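Local coordinates for maleylacetoacetate isomerase (Anaeromyxobacter dehalogenans, PDB 4IGJ), which probably catalyses the glutathione-dependent cis-trans isomerisation of maleylacetoacetate to fumarylacetoacetate, as a zeta-class member of the glutathione transferase superfamily, at residues 30-35 with 197-202; 188-193 with 208-213; 193-198 with 225-230. One frame throughout, in Å; residues are numbered along the deposited sequence.

Interaction 1 of 3, residues 30-35 with 197-202; sequences YWRSSS and ARRFGL. With SO4 (sulfate ion), chain C.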
loop_
_atom_site.group_PDB
_atom_site.type_symbol
_atom_site.label_atom_id
_atom_site.label_comp_id
_atom_site.label_asym_id
_atom_site.label_seq_id
_atom_site.Cartn_x
_atom_site.Cartn_y
_atom_site.Cartn_z
ATOM N N TYR A 30 2.236 -2.525 -18.778
ATOM C CA TYR A 30 2.525 -1.380 -19.641
ATOM C C TYR A 30 3.979 -1.024 -19.370
ATOM O O TYR A 30 4.414 -1.034 -18.214
ATOM C CB TYR A 30 1.596 -0.221 -19.267
ATOM C CG TYR A 30 1.840 1.095 -19.984
ATOM C CD1 TYR A 30 1.680 1.206 -21.358
ATOM C CD2 TYR A 30 2.181 2.233 -19.268
ATOM C CE1 TYR A 30 1.893 2.411 -22.004
ATOM C CE2 TYR A 30 2.391 3.440 -19.898
ATOM C CZ TYR A 30 2.242 3.522 -21.264
ATOM O OH TYR A 30 2.455 4.733 -21.885
ATOM N N TRP A 31 4.747 -0.708 -20.416
ATOM C CA TRP A 31 6.198 -0.561 -20.264
ATOM C C TRP A 31 6.562 0.432 -19.164
ATOM O O TRP A 31 7.497 0.198 -18.392
ATOM C CB TRP A 31 6.856 -0.162 -21.602
ATOM C CG TRP A 31 6.484 1.222 -22.054
ATOM C CD1 TRP A 31 5.302 1.608 -22.607
ATOM C CD2 TRP A 31 7.300 2.398 -21.976
ATOM N NE1 TRP A 31 5.328 2.959 -22.885
ATOM C CE2 TRP A 31 6.537 3.470 -22.493
ATOM C CE3 TRP A 31 8.596 2.652 -21.517
ATOM C CZ2 TRP A 31 7.031 4.774 -22.572
ATOM C CZ3 TRP A 31 9.089 3.943 -21.600
ATOM C CH2 TRP A 31 8.305 4.992 -22.123
ATOM N N ARG A 32 5.792 1.507 -19.053
ATOM C CA ARG A 32 6.158 2.579 -18.136
ATOM C C ARG A 32 5.427 2.559 -16.794
ATOM O O ARG A 32 5.664 3.423 -15.946
ATOM C CB ARG A 32 5.965 3.935 -18.803
ATOM C CG ARG A 32 7.005 4.938 -18.381
ATOM C CD ARG A 32 6.793 6.254 -19.085
ATOM N NE ARG A 32 8.051 6.962 -19.265
ATOM C CZ ARG A 32 8.173 8.076 -19.975
ATOM N NH1 ARG A 32 9.355 8.665 -20.097
ATOM N NH2 ARG A 32 7.107 8.600 -20.558
ATOM N N SER A 33 4.549 1.584 -16.597
ATOM C CA SER A 33 3.790 1.484 -15.342
ATOM C C SER A 33 4.691 1.114 -14.165
ATOM O O SER A 33 5.316 0.051 -14.169
ATOM C CB SER A 33 2.695 0.421 -15.483
ATOM O OG SER A 33 2.187 0.033 -14.213
ATOM N N SER A 34 4.768 1.972 -13.149
ATOM C CA SER A 34 5.636 1.659 -12.016
ATOM C C SER A 34 5.097 0.467 -11.233
ATOM O O SER A 34 5.868 -0.355 -10.738
ATOM C CB SER A 34 5.859 2.878 -11.107
ATOM O OG SER A 34 4.710 3.182 -10.344
ATOM N N SER A 35 3.778 0.355 -11.142
ATOM C CA SER A 35 3.194 -0.778 -10.445
ATOM C C SER A 35 3.529 -2.092 -11.148
ATOM O O SER A 35 3.871 -3.085 -10.486
ATOM C CB SER A 35 1.687 -0.609 -10.264
ATOM O OG SER A 35 1.165 -1.670 -9.477
ATOM N N ALA A 197 10.588 9.889 -10.083
ATOM C CA ALA A 197 11.155 11.124 -9.549
ATOM C C ALA A 197 11.937 11.850 -10.636
ATOM O O ALA A 197 11.771 13.059 -10.823
ATOM C CB ALA A 197 12.054 10.841 -8.361
ATOM N N ARG A 198 12.772 11.110 -11.360
ATOM C CA ARG A 198 13.570 11.698 -12.436
ATOM C C ARG A 198 12.674 12.225 -13.548
ATOM O O ARG A 198 12.874 13.335 -14.036
ATOM C CB ARG A 198 14.588 10.686 -12.976
ATOM C CG ARG A 198 15.680 10.342 -11.977
ATOM C CD ARG A 198 16.706 9.383 -12.547
ATOM N NE ARG A 198 17.517 8.797 -11.485
ATOM C CZ ARG A 198 17.338 7.571 -11.001
ATOM N NH1 ARG A 198 16.395 6.791 -11.506
ATOM N NH2 ARG A 198 18.119 7.121 -10.025
ATOM N N ARG A 199 11.671 11.441 -13.927
ATOM C CA ARG A 199 10.703 11.821 -14.952
ATOM C C ARG A 199 10.132 13.210 -14.659
ATOM O O ARG A 199 9.981 14.038 -15.567
ATOM C CB ARG A 199 9.578 10.786 -14.974
ATOM C CG ARG A 199 8.577 10.915 -16.097
ATOM C CD ARG A 199 7.968 9.542 -16.376
ATOM N NE ARG A 199 6.986 9.563 -17.451
ATOM C CZ ARG A 199 5.697 9.829 -17.276
ATOM N NH1 ARG A 199 5.227 10.108 -16.065
ATOM N NH2 ARG A 199 4.876 9.825 -18.314
ATOM N N PHE A 200 9.843 13.465 -13.386
ATOM C CA PHE A 200 9.210 14.709 -12.961
ATOM C C PHE A 200 10.221 15.808 -12.655
ATOM O O PHE A 200 9.853 16.880 -12.181
ATOM C CB PHE A 200 8.313 14.457 -11.743
ATOM C CG PHE A 200 7.045 13.726 -12.073
ATOM C CD1 PHE A 200 6.110 14.300 -12.922
ATOM C CD2 PHE A 200 6.777 12.479 -11.527
ATOM C CE1 PHE A 200 4.935 13.631 -13.239
ATOM C CE2 PHE A 200 5.604 11.801 -11.836
ATOM C CZ PHE A 200 4.681 12.380 -12.691
ATOM N N GLY A 201 11.491 15.539 -12.927
ATOM C CA GLY A 201 12.538 16.528 -12.745
ATOM C C GLY A 201 12.860 16.831 -11.299
ATOM O O GLY A 201 13.345 17.920 -10.973
ATOM N N LEU A 202 12.594 15.874 -10.414
ATOM C CA LEU A 202 12.934 16.068 -9.010
ATOM C C LEU A 202 14.424 15.850 -8.784
ATOM O O LEU A 202 14.986 14.849 -9.229
ATOM C CB LEU A 202 12.129 15.125 -8.118
ATOM C CG LEU A 202 12.318 15.309 -6.616
ATOM C CD1 LEU A 202 11.749 16.649 -6.178
ATOM C CD2 LEU A 202 11.670 14.152 -5.847
HETATM S S SO4 C . 2.926 5.525 -12.589
HETATM O O1 SO4 C . 3.491 6.800 -12.992
HETATM O O2 SO4 C . 3.171 5.324 -11.165
HETATM O O3 SO4 C . 3.561 4.480 -13.373
HETATM O O4 SO4 C . 1.499 5.520 -12.868
#

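Interaction 2 of 3, residues 188-193 with 208-213; sequences CYLVPQ and PTLRRV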
loop_
_atom_site.group_PDB
_atom_site.type_symbol
_atom_site.label_atom_id
_atom_site.label_comp_id
_atom_site.label_asym_id
_atom_site.label_seq_id
_atom_site.Cartn_x
_atom_site.Cartn_y
_atom_site.Cartn_z
ATOM N N CYS A 188 12.161 -3.425 -4.933
ATOM C CA CYS A 188 11.186 -3.542 -6.015
ATOM C C CYS A 188 10.274 -2.320 -6.088
ATOM O O CYS A 188 9.770 -1.978 -7.167
ATOM C CB CYS A 188 10.356 -4.819 -5.863
ATOM S SG CYS A 188 11.326 -6.363 -6.006
ATOM N N TYR A 189 10.074 -1.664 -4.945
ATOM C CA TYR A 189 9.281 -0.431 -4.863
ATOM C C TYR A 189 10.138 0.829 -5.042
ATOM O O TYR A 189 9.714 1.787 -5.695
ATOM C CB TYR A 189 8.491 -0.385 -3.535
ATOM C CG TYR A 189 7.261 -1.256 -3.590
ATOM C CD1 TYR A 189 6.019 -0.709 -3.872
ATOM C CD2 TYR A 189 7.353 -2.634 -3.411
ATOM C CE1 TYR A 189 4.884 -1.513 -3.965
ATOM C CE2 TYR A 189 6.225 -3.440 -3.514
ATOM C CZ TYR A 189 5.005 -2.876 -3.791
ATOM O OH TYR A 189 3.892 -3.667 -3.906
ATOM N N LEU A 190 11.337 0.829 -4.469
ATOM C CA LEU A 190 12.228 1.988 -4.561
ATOM C C LEU A 190 12.626 2.334 -5.997
ATOM O O LEU A 190 12.542 3.495 -6.416
ATOM C CB LEU A 190 13.491 1.745 -3.739
ATOM C CG LEU A 190 14.528 2.856 -3.873
ATOM C CD1 LEU A 190 13.991 4.135 -3.280
ATOM C CD2 LEU A 190 15.800 2.432 -3.171
ATOM N N VAL A 191 13.056 1.329 -6.751
ATOM C CA VAL A 191 13.647 1.579 -8.059
ATOM C C VAL A 191 12.675 2.248 -9.044
ATOM O O VAL A 191 13.014 3.263 -9.643
ATOM C CB VAL A 191 14.331 0.308 -8.605
ATOM C CG1 VAL A 191 14.654 0.455 -10.089
ATOM C CG2 VAL A 191 15.605 0.033 -7.811
ATOM N N PRO A 192 11.450 1.730 -9.178
ATOM C CA PRO A 192 10.532 2.417 -10.091
ATOM C C PRO A 192 10.149 3.818 -9.606
ATOM O O PRO A 192 9.895 4.702 -10.432
ATOM C CB PRO A 192 9.320 1.481 -10.127
ATOM C CG PRO A 192 9.910 0.119 -9.824
ATOM C CD PRO A 192 10.911 0.425 -8.747
ATOM N N GLN A 193 10.128 4.031 -8.293
ATOM C CA GLN A 193 9.746 5.335 -7.768
ATOM C C GLN A 193 10.816 6.380 -8.071
ATOM O O GLN A 193 10.491 7.533 -8.367
ATOM C CB GLN A 193 9.461 5.260 -6.262
ATOM C CG GLN A 193 8.854 6.545 -5.696
ATOM C CD GLN A 193 7.533 6.873 -6.348
ATOM O OE1 GLN A 193 6.522 6.230 -6.069
ATOM N NE2 GLN A 193 7.526 7.863 -7.242
ATOM N N PRO A 208 21.101 10.554 -0.832
ATOM C CA PRO A 208 22.312 9.840 -1.252
ATOM C C PRO A 208 22.270 8.335 -0.996
ATOM O O PRO A 208 22.842 7.590 -1.789
ATOM C CB PRO A 208 23.420 10.501 -0.417
ATOM C CG PRO A 208 22.727 11.031 0.778
ATOM C CD PRO A 208 21.360 11.454 0.305
ATOM N N THR A 209 21.620 7.894 0.078
ATOM C CA THR A 209 21.504 6.463 0.336
ATOM C C THR A 209 20.645 5.798 -0.745
ATOM O O THR A 209 20.995 4.740 -1.268
ATOM C CB THR A 209 20.927 6.160 1.724
ATOM O OG1 THR A 209 21.634 6.918 2.714
ATOM C CG2 THR A 209 21.051 4.671 2.045
ATOM N N LEU A 210 19.533 6.438 -1.095
ATOM C CA LEU A 210 18.651 5.892 -2.125
ATOM C C LEU A 210 19.350 5.820 -3.484
ATOM O O LEU A 210 19.144 4.873 -4.239
ATOM C CB LEU A 210 17.365 6.713 -2.232
ATOM C CG LEU A 210 16.500 6.825 -0.977
ATOM C CD1 LEU A 210 15.162 7.476 -1.287
ATOM C CD2 LEU A 210 16.302 5.466 -0.317
ATOM N N ARG A 211 20.182 6.818 -3.792
ATOM C CA ARG A 211 20.922 6.836 -5.049
ATOM C C ARG A 211 21.916 5.680 -5.130
ATOM O O ARG A 211 22.041 5.029 -6.170
ATOM C CB ARG A 211 21.646 8.178 -5.235
ATOM C CG ARG A 211 20.720 9.345 -5.551
ATOM C CD ARG A 211 21.499 10.597 -5.961
ATOM N NE ARG A 211 21.850 11.436 -4.820
ATOM C CZ ARG A 211 23.062 11.498 -4.271
ATOM N NH1 ARG A 211 24.056 10.770 -4.758
ATOM N NH2 ARG A 211 23.279 12.295 -3.234
ATOM N N ARG A 212 22.612 5.430 -4.022
ATOM C CA ARG A 212 23.564 4.331 -3.943
ATOM C C ARG A 212 22.867 2.981 -4.108
ATOM O O ARG A 212 23.364 2.101 -4.811
ATOM C CB ARG A 212 24.323 4.378 -2.615
ATOM N N VAL A 213 21.709 2.824 -3.468
ATOM C CA VAL A 213 20.946 1.588 -3.602
ATOM C C VAL A 213 20.470 1.400 -5.041
ATOM O O VAL A 213 20.574 0.303 -5.601
ATOM C CB VAL A 213 19.749 1.550 -2.631
ATOM C CG1 VAL A 213 18.846 0.364 -2.943
ATOM C CG2 VAL A 213 20.240 1.471 -1.190
#

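Interaction 3 of 3, residues 193-198 with 225-230; sequences QLYNAR and AAHPDR. With SO4 (sulfate ion), chain C.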
loop_
_atom_site.group_PDB
_atom_site.type_symbol
_atom_site.label_atom_id
_atom_site.label_comp_id
_atom_site.label_asym_id
_atom_site.label_seq_id
_atom_site.Cartn_x
_atom_site.Cartn_y
_atom_site.Cartn_z
ATOM N N GLN A 193 10.128 4.031 -8.293
ATOM C CA GLN A 193 9.746 5.335 -7.768
ATOM C C GLN A 193 10.816 6.380 -8.071
ATOM O O GLN A 193 10.491 7.533 -8.367
ATOM C CB GLN A 193 9.461 5.260 -6.262
ATOM C CG GLN A 193 8.854 6.545 -5.696
ATOM C CD GLN A 193 7.533 6.873 -6.348
ATOM O OE1 GLN A 193 6.522 6.230 -6.069
ATOM N NE2 GLN A 193 7.526 7.863 -7.242
ATOM N N LEU A 194 12.084 5.978 -8.016
ATOM C CA LEU A 194 13.179 6.897 -8.354
ATOM C C LEU A 194 13.153 7.250 -9.838
ATOM O O LEU A 194 13.429 8.392 -10.204
ATOM C CB LEU A 194 14.534 6.304 -7.971
ATOM C CG LEU A 194 14.810 6.170 -6.481
ATOM C CD1 LEU A 194 16.096 5.398 -6.270
ATOM C CD2 LEU A 194 14.885 7.542 -5.820
ATOM N N TYR A 195 12.797 6.294 -10.688
ATOM C CA TYR A 195 12.622 6.578 -12.108
ATOM C C TYR A 195 11.523 7.632 -12.296
ATOM O O TYR A 195 11.669 8.558 -13.100
ATOM C CB TYR A 195 12.286 5.283 -12.846
ATOM C CG TYR A 195 11.858 5.403 -14.303
ATOM C CD1 TYR A 195 12.741 5.110 -15.335
ATOM C CD2 TYR A 195 10.550 5.734 -14.639
ATOM C CE1 TYR A 195 12.324 5.189 -16.666
ATOM C CE2 TYR A 195 10.139 5.820 -15.952
ATOM C CZ TYR A 195 11.025 5.542 -16.959
ATOM O OH TYR A 195 10.593 5.621 -18.272
ATOM N N ASN A 196 10.427 7.517 -11.555
ATOM C CA ASN A 196 9.362 8.509 -11.674
ATOM C C ASN A 196 9.796 9.877 -11.151
ATOM O O ASN A 196 9.431 10.902 -11.728
ATOM C CB ASN A 196 8.081 8.017 -10.986
ATOM C CG ASN A 196 7.318 7.006 -11.822
ATOM O OD1 ASN A 196 7.783 6.571 -12.871
ATOM N ND2 ASN A 196 6.143 6.613 -11.341
ATOM N N ALA A 197 10.588 9.889 -10.083
ATOM C CA ALA A 197 11.155 11.124 -9.549
ATOM C C ALA A 197 11.937 11.850 -10.636
ATOM O O ALA A 197 11.771 13.059 -10.823
ATOM C CB ALA A 197 12.054 10.841 -8.361
ATOM N N ARG A 198 12.772 11.110 -11.360
ATOM C CA ARG A 198 13.570 11.698 -12.436
ATOM C C ARG A 198 12.674 12.225 -13.548
ATOM O O ARG A 198 12.874 13.335 -14.036
ATOM C CB ARG A 198 14.588 10.686 -12.976
ATOM C CG ARG A 198 15.680 10.342 -11.977
ATOM C CD ARG A 198 16.706 9.383 -12.547
ATOM N NE ARG A 198 17.517 8.797 -11.485
ATOM C CZ ARG A 198 17.338 7.571 -11.001
ATOM N NH1 ARG A 198 16.395 6.791 -11.506
ATOM N NH2 ARG A 198 18.119 7.121 -10.025
ATOM N N ALA A 225 16.627 -6.373 -16.836
ATOM C CA ALA A 225 15.568 -7.045 -17.574
ATOM C C ALA A 225 14.190 -6.415 -17.367
ATOM O O ALA A 225 13.345 -6.449 -18.261
ATOM C CB ALA A 225 15.533 -8.534 -17.222
ATOM N N ALA A 226 13.953 -5.856 -16.180
ATOM C CA ALA A 226 12.614 -5.392 -15.819
ATOM C C ALA A 226 12.366 -3.913 -16.134
ATOM O O ALA A 226 11.236 -3.431 -16.036
ATOM C CB ALA A 226 12.355 -5.663 -14.331
ATOM N N HIS A 227 13.434 -3.207 -16.492
ATOM C CA HIS A 227 13.375 -1.782 -16.794
ATOM C C HIS A 227 12.424 -1.490 -17.951
ATOM O O HIS A 227 12.340 -2.267 -18.903
ATOM C CB HIS A 227 14.772 -1.291 -17.150
ATOM C CG HIS A 227 14.902 0.197 -17.163
ATOM N ND1 HIS A 227 14.497 0.970 -18.229
ATOM C CD2 HIS A 227 15.403 1.048 -16.238
ATOM C CE1 HIS A 227 14.742 2.242 -17.957
ATOM N NE2 HIS A 227 15.284 2.316 -16.755
ATOM N N PRO A 228 11.707 -0.361 -17.882
ATOM C CA PRO A 228 10.783 0.009 -18.962
ATOM C C PRO A 228 11.411 -0.073 -20.346
ATOM O O PRO A 228 10.738 -0.526 -21.272
ATOM C CB PRO A 228 10.430 1.463 -18.629
ATOM C CG PRO A 228 10.481 1.487 -17.118
ATOM C CD PRO A 228 11.623 0.569 -16.740
ATOM N N ASP A 229 12.671 0.325 -20.485
ATOM C CA ASP A 229 13.267 0.411 -21.816
ATOM C C ASP A 229 13.434 -0.945 -22.489
ATOM O O ASP A 229 13.596 -1.020 -23.709
ATOM C CB ASP A 229 14.623 1.110 -21.752
ATOM C CG ASP A 229 14.511 2.565 -21.387
ATOM O OD1 ASP A 229 13.390 3.108 -21.411
ATOM O OD2 ASP A 229 15.560 3.163 -21.060
ATOM N N ARG A 230 13.427 -2.016 -21.705
ATOM C CA ARG A 230 13.615 -3.353 -22.264
ATOM C C ARG A 230 12.303 -4.092 -22.504
ATOM O O ARG A 230 12.309 -5.249 -22.913
ATOM C CB ARG A 230 14.502 -4.195 -21.348
ATOM C CG ARG A 230 15.862 -3.589 -21.096
ATOM C CD ARG A 230 16.767 -3.631 -22.318
ATOM N NE ARG A 230 17.269 -4.973 -22.618
ATOM C CZ ARG A 230 18.155 -5.637 -21.877
ATOM N NH1 ARG A 230 18.636 -5.109 -20.758
ATOM N NH2 ARG A 230 18.550 -6.846 -22.249
HETATM S S SO4 C . 2.926 5.525 -12.589
HETATM O O1 SO4 C . 3.491 6.800 -12.992
HETATM O O2 SO4 C . 3.171 5.324 -11.165
HETATM O O3 SO4 C . 3.561 4.480 -13.373
HETATM O O4 SO4 C . 1.499 5.520 -12.868
HETATM O O HOH W 1 12.349 5.021 -20.380
#

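Interaction 1 of 3, residues 30-35 with 197-202
NE of Arg32, whose guanidinium group meets that of Arg199 across the contact, is hydrogen-bonded to the hydroxyl of Tyr195, and NH2 of Arg32 to the backbone carbonyl of Thr241. No hydrogen bond joins the two arginines, since both offer only donors. Instead NE of Arg199 comes down over the middle of one face of the Arg32 group, 3.2 Å from CZ of Arg32, while CH2 of Trp31 lies over the rim of the opposite face. The two planes stand 68° apart, and NH1 of Arg32 meets the Arg199 group at its edge. With CG anti to the backbone N (chi1 -172°), the long Arg199 chain runs extended across to this meeting. Two like charges this close would probably repel, a cost that the Thr241 carbonyl is likely to ease for Arg32. Nearby, Ser34, with Gln132 and Gln135, holds a sulfate, probably from the crystallisation liquor: Ser34 N donates to O3 of the ion at 2.8 Å (168°). A small serine suits the first turn of a helix, where the backbone NH groups point beyond the helix end and would favour an anion. The contact thus joins the turn between strand 24-29 and helix 34-45, in the glutathione-binding N-terminal domain, to the end of helix 185-199, closed by a Schellman motif at Gly201.

Interaction 2 of 3, residues 188-193 with 208-213
Leu190 packs against Leu210 and Val213 where two helices of the all-helical C-terminal domain of the glutathione transferase fold, 185-199 and 208-218, pack against each other. It is a purely apolar, buried helix-helix contact with no hydrogen bond across it, and Leu190 gives up more surface to it than either partner. Its CG stands anti to the backbone N (chi1 175°), which carries the two methyls out to the facing helix; there CD1 meets Leu210, and CD2 chiefly Val213. Leu210 and Val213 are three residues apart, close to one helical turn, and so present their side chains on the same flank. A branched leucine suits position 190 because its fork can meet both partners at once, whereas the compact, beta-branched Val213 presents CG1 to one arm of that fork. Leu166 of helix 150-171 and Ser178 of a loop also touch Leu190, so the fork is packed from more than one element. Helix 185-199 is kinked at Pro192, whose N makes no bond to the preceding turn. At the fork itself, CD2 of Leu190 lies 3.7 Å from CG1 of Val213, while CD1 of Leu190 is nearly equidistant from the two methyls of Leu210, 4.0 Å from CD2 and 4.1 Å from CD1.

Interaction 3 of 3, residues 193-198 with 225-230
This is an aromatic contact, partly buried, between the C-terminal half of helix 185-199 and the chain just after helix 221-226, where a loop residue, His227, leads into a short 3-10 segment at 228-230. Tyr195 and His227 form an offset edge-to-face pair: the edge of the tyrosine is turned toward the face of the imidazole, with ring centroids 5.7 Å apart and planes at 80°. CE1 of Tyr195 lies 4.0 Å from CE1 of His227, and CD1 of Tyr195 is as close to NE2 of His227. His227 reaches this place because its CG is anti to the backbone N (chi1 -166°), swinging the ring toward the helix although its CB does not point there. Pro228 adds a second surface: its CG lies over one face of the Tyr195 ring, toward the rim, at 4.1 Å from CZ of Tyr195. A proline suits the spot, being apolar and rigid and offering its ring CH2 groups to the tyrosine face. Trp37 of helix 34-45 makes edge-to-face contacts with both Tyr195 and His227, tying the cluster to the N-terminal domain. The Tyr195 hydroxyl, besides its bond to Arg32, lies 2.8 Å from a water placed between it and Asp229, although the water's distance to Asp229 is too short to be trusted. Asp229 N donates to ND1 of His227 at 3.0 Å, nearly straight (172°) and close to the ring plane. With an alanine in place of His227, the Tyr195 edge is likely to face a gap and the backbone N-H of Asp229 to lose its acceptor. Since ND1 accepts a hydrogen bond, the imidazole is probably neutral, with its own proton on NE2.

All three contacts use helix 185-199, each at a different level and on a different partner. Interaction 2 is the core contact, wholly apolar. Interactions 2 and 3 both pair parts of the C-terminal region, while only interaction 1 has a segment in the N-terminal domain. Interaction 1, near the surface, and interaction 3, partly buried, are correspondingly polar or mixed in chemistry, with guanidinium groups in one and aromatic rings in the other. These two are neighbours, their centres about 6 Å apart, and share the Arg32-Tyr195 bond and the sulfate, which Asn196 ND2 also approaches through a weak bond. Interaction 2 meets interaction 1 through packing of Ser34 on Pro192.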